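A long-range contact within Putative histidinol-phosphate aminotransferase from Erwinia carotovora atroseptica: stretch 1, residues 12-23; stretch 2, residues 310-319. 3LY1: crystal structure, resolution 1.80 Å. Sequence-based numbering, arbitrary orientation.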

# COMPACT_ATOMS: atom_id res chain seq x y z
N ALA A 12 14.84 28.65 -15.32
CA ALA A 12 14.67 29.30 -14.02
C ALA A 12 13.27 29.07 -13.44
O ALA A 12 12.28 29.12 -14.16
CB ALA A 12 14.96 30.80 -14.13
N PRO A 13 13.20 28.83 -12.13
CA PRO A 13 11.92 28.50 -11.51
C PRO A 13 11.00 29.70 -11.30
O PRO A 13 11.43 30.84 -11.41
CB PRO A 13 12.35 27.95 -10.15
CG PRO A 13 13.65 28.63 -9.85
CD PRO A 13 14.32 28.75 -11.17
N SER A 14 9.74 29.41 -10.99
CA SER A 14 8.76 30.40 -10.55
C SER A 14 8.04 29.82 -9.34
O SER A 14 8.24 28.65 -9.03
CB SER A 14 7.75 30.64 -11.66
OG SER A 14 7.16 29.40 -12.06
N THR A 15 7.17 30.59 -8.68
CA THR A 15 6.29 30.01 -7.65
C THR A 15 5.30 28.95 -8.21
O THR A 15 4.87 28.04 -7.47
CB THR A 15 5.53 31.10 -6.82
OG1 THR A 15 4.65 31.84 -7.68
CG2 THR A 15 6.51 32.06 -6.14
N ASP A 16 4.95 29.03 -9.49
CA ASP A 16 4.12 27.99 -10.14
C ASP A 16 4.92 26.77 -10.59
O ASP A 16 4.35 25.71 -10.87
CB ASP A 16 3.41 28.54 -11.40
CG ASP A 16 2.10 29.27 -11.09
OD1 ASP A 16 1.88 29.70 -9.92
OD2 ASP A 16 1.28 29.43 -12.03
N ASN A 17 6.23 26.95 -10.76
CA ASN A 17 7.08 25.87 -11.29
C ASN A 17 8.43 25.88 -10.53
O ASN A 17 9.49 26.11 -11.12
CB ASN A 17 7.22 26.01 -12.80
CG ASN A 17 8.06 24.91 -13.43
OD1 ASN A 17 8.18 23.80 -12.90
ND2 ASN A 17 8.67 25.22 -14.56
N PRO A 18 8.37 25.58 -9.22
CA PRO A 18 9.50 25.73 -8.31
C PRO A 18 10.53 24.63 -8.46
O PRO A 18 10.23 23.56 -8.99
CB PRO A 18 8.84 25.70 -6.91
CG PRO A 18 7.67 24.83 -7.06
CD PRO A 18 7.19 25.02 -8.53
N ILE A 19 11.76 24.90 -8.02
CA ILE A 19 12.73 23.82 -7.80
C ILE A 19 12.27 23.13 -6.51
O ILE A 19 12.08 23.79 -5.48
CB ILE A 19 14.17 24.35 -7.61
CG1 ILE A 19 14.71 24.95 -8.92
CG2 ILE A 19 15.10 23.25 -7.09
CD1 ILE A 19 16.00 25.74 -8.76
N ARG A 20 12.11 21.80 -6.57
CA ARG A 20 11.53 21.03 -5.48
C ARG A 20 12.65 20.25 -4.81
O ARG A 20 13.07 19.22 -5.32
CB ARG A 20 10.45 20.10 -6.06
CG ARG A 20 9.18 20.85 -6.51
CD ARG A 20 8.25 20.02 -7.38
NE ARG A 20 7.62 18.90 -6.66
CZ ARG A 20 6.67 18.11 -7.17
NH1 ARG A 20 6.22 18.31 -8.42
NH2 ARG A 20 6.16 17.13 -6.44
N ILE A 21 13.16 20.76 -3.69
CA ILE A 21 14.28 20.12 -3.01
C ILE A 21 13.87 20.00 -1.56
O ILE A 21 14.59 20.37 -0.61
CB ILE A 21 15.64 20.87 -3.22
CG1 ILE A 21 15.51 22.37 -2.97
CG2 ILE A 21 16.21 20.57 -4.65
CD1 ILE A 21 16.82 23.17 -3.15
N ASN A 22 12.65 19.50 -1.42
CA ASN A 22 11.96 19.48 -0.14
C ASN A 22 11.71 18.09 0.46
O ASN A 22 11.49 17.99 1.66
CB ASN A 22 10.64 20.28 -0.20
CG ASN A 22 9.73 19.91 -1.39
OD1 ASN A 22 10.14 19.23 -2.36
ND2 ASN A 22 8.48 20.43 -1.33
N PHE A 23 11.71 17.05 -0.37
CA PHE A 23 11.26 15.72 0.08
C PHE A 23 12.24 14.57 -0.24
O PHE A 23 11.84 13.39 -0.28
CB PHE A 23 9.87 15.40 -0.51
CG PHE A 23 8.76 16.33 -0.03
CD1 PHE A 23 8.58 16.61 1.34
CD2 PHE A 23 7.87 16.89 -0.94
CE1 PHE A 23 7.54 17.45 1.76
CE2 PHE A 23 6.85 17.73 -0.54
CZ PHE A 23 6.68 18.03 0.80
N MSE A 310 13.07 31.67 0.16
CA MSE A 310 13.34 30.67 -0.87
C MSE A 310 12.04 30.27 -1.62
O MSE A 310 12.06 30.19 -2.85
CB MSE A 310 14.07 29.46 -0.26
CG MSE A 310 15.61 29.67 -0.13
SE MSE A 310 16.42 29.69 -1.91
CE MSE A 310 18.23 30.24 -1.46
N ALA A 311 10.93 30.06 -0.91
CA ALA A 311 9.64 29.76 -1.59
C ALA A 311 9.29 30.87 -2.57
O ALA A 311 8.84 30.59 -3.69
CB ALA A 311 8.47 29.56 -0.60
N ASP A 312 9.51 32.12 -2.16
CA ASP A 312 9.18 33.29 -2.98
C ASP A 312 10.08 33.39 -4.21
O ASP A 312 9.67 33.96 -5.21
CB ASP A 312 9.26 34.60 -2.17
CG ASP A 312 8.16 34.73 -1.11
OD1 ASP A 312 7.14 33.98 -1.17
OD2 ASP A 312 8.32 35.59 -0.20
N ALA A 313 11.31 32.87 -4.11
CA ALA A 313 12.22 32.79 -5.24
C ALA A 313 12.02 31.52 -6.07
O ALA A 313 12.80 31.28 -7.01
CB ALA A 313 13.64 32.86 -4.77
N GLY A 314 11.02 30.71 -5.72
CA GLY A 314 10.68 29.49 -6.45
C GLY A 314 11.50 28.28 -6.07
O GLY A 314 11.77 27.41 -6.90
N VAL A 315 11.92 28.21 -4.80
CA VAL A 315 12.67 27.04 -4.31
C VAL A 315 12.01 26.53 -3.03
O VAL A 315 11.88 27.28 -2.05
CB VAL A 315 14.13 27.40 -4.00
CG1 VAL A 315 14.90 26.18 -3.57
CG2 VAL A 315 14.82 28.06 -5.23
N LEU A 316 11.59 25.27 -3.04
CA LEU A 316 10.96 24.65 -1.88
C LEU A 316 11.97 23.77 -1.17
O LEU A 316 12.40 22.74 -1.70
CB LEU A 316 9.72 23.83 -2.28
CG LEU A 316 8.61 24.56 -3.06
CD1 LEU A 316 7.42 23.60 -3.31
CD2 LEU A 316 8.16 25.79 -2.33
N ILE A 317 12.34 24.18 0.05
CA ILE A 317 13.33 23.46 0.86
C ILE A 317 12.62 22.66 1.96
O ILE A 317 11.39 22.74 2.11
CB ILE A 317 14.42 24.43 1.45
CG1 ILE A 317 13.84 25.39 2.49
CG2 ILE A 317 15.11 25.23 0.31
CD1 ILE A 317 14.91 26.24 3.23
N GLY A 318 13.38 21.93 2.76
CA GLY A 318 12.79 21.17 3.86
C GLY A 318 12.01 21.92 4.92
O GLY A 318 12.27 23.10 5.21
N ARG A 319 11.06 21.21 5.52
CA ARG A 319 10.36 21.68 6.71
C ARG A 319 11.30 21.79 7.92
O ARG A 319 12.44 21.36 7.85
CB ARG A 319 9.22 20.72 7.02
CG ARG A 319 9.67 19.32 7.48
CD ARG A 319 8.42 18.49 7.84
NE ARG A 319 8.75 17.12 8.17
CZ ARG A 319 9.22 16.71 9.35
NH1 ARG A 319 9.42 17.56 10.36
NH2 ARG A 319 9.50 15.42 9.53
O HOH W 1 10.07 18.81 3.97

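The most unusual feature of this contact is the tight fit around Gly314, the residue at which the chain leaves a helix and enters a parallel strand pairing. Its positive phi (84°) belongs to a Schellman motif, in which Gly314 N bonds to Ala311 O (3.0 Å) and Val315 N to Met310 O (2.8 Å). The backbone of stretch 1 closes over the turn, with Ser14 O 3.6 Å from Gly314 CA. A side chain here would point toward stretch 1, and an ideally placed CB would lie only 3.0 Å from Ser14 O and 3.2 Å from Pro13 CB, so both the backbone conformation and the packing suit glycine.

The turn leads directly into the pairing. Ile19 N donates to Gly314 O (2.7 Å), Leu316 N to Ile19 O (2.9 Å, nearly linear at 175°), and Ile21 N to Leu316 O (2.9 Å). Ile19 thus bonds through both its N and O to residues flanking Val315, while Leu316 does the same around Arg20, the alternation expected of parallel strands. The CA of Val315 adds a CA-H...O contact to Ile19 O at 3.5 Å.

Side chains pack on both faces of this short sheet. Ile19 and Val315 share one face, where Ile19 CD1 lies 4.4 Å from Val315 CG2; Ile21 CD1 approaches Val315 CG1 more closely, at 3.6 Å. Arg20 and Leu316 share the other face, and Leu316 CD1 reaches Pro18 CG at 4.0 Å. Leu316 has the largest area covered by the partner stretch.

Beyond the last direct hydrogen bond, Asn22 N remains 3.3 Å from Leu316 O, but the angle is too poor for a hydrogen bond. Asn22 instead packs its CB against Ile317 O (3.5 Å), and a water links the stretches by donating to Asn22 O (2.8 Å) and accepting from Arg319 N (3.0 Å).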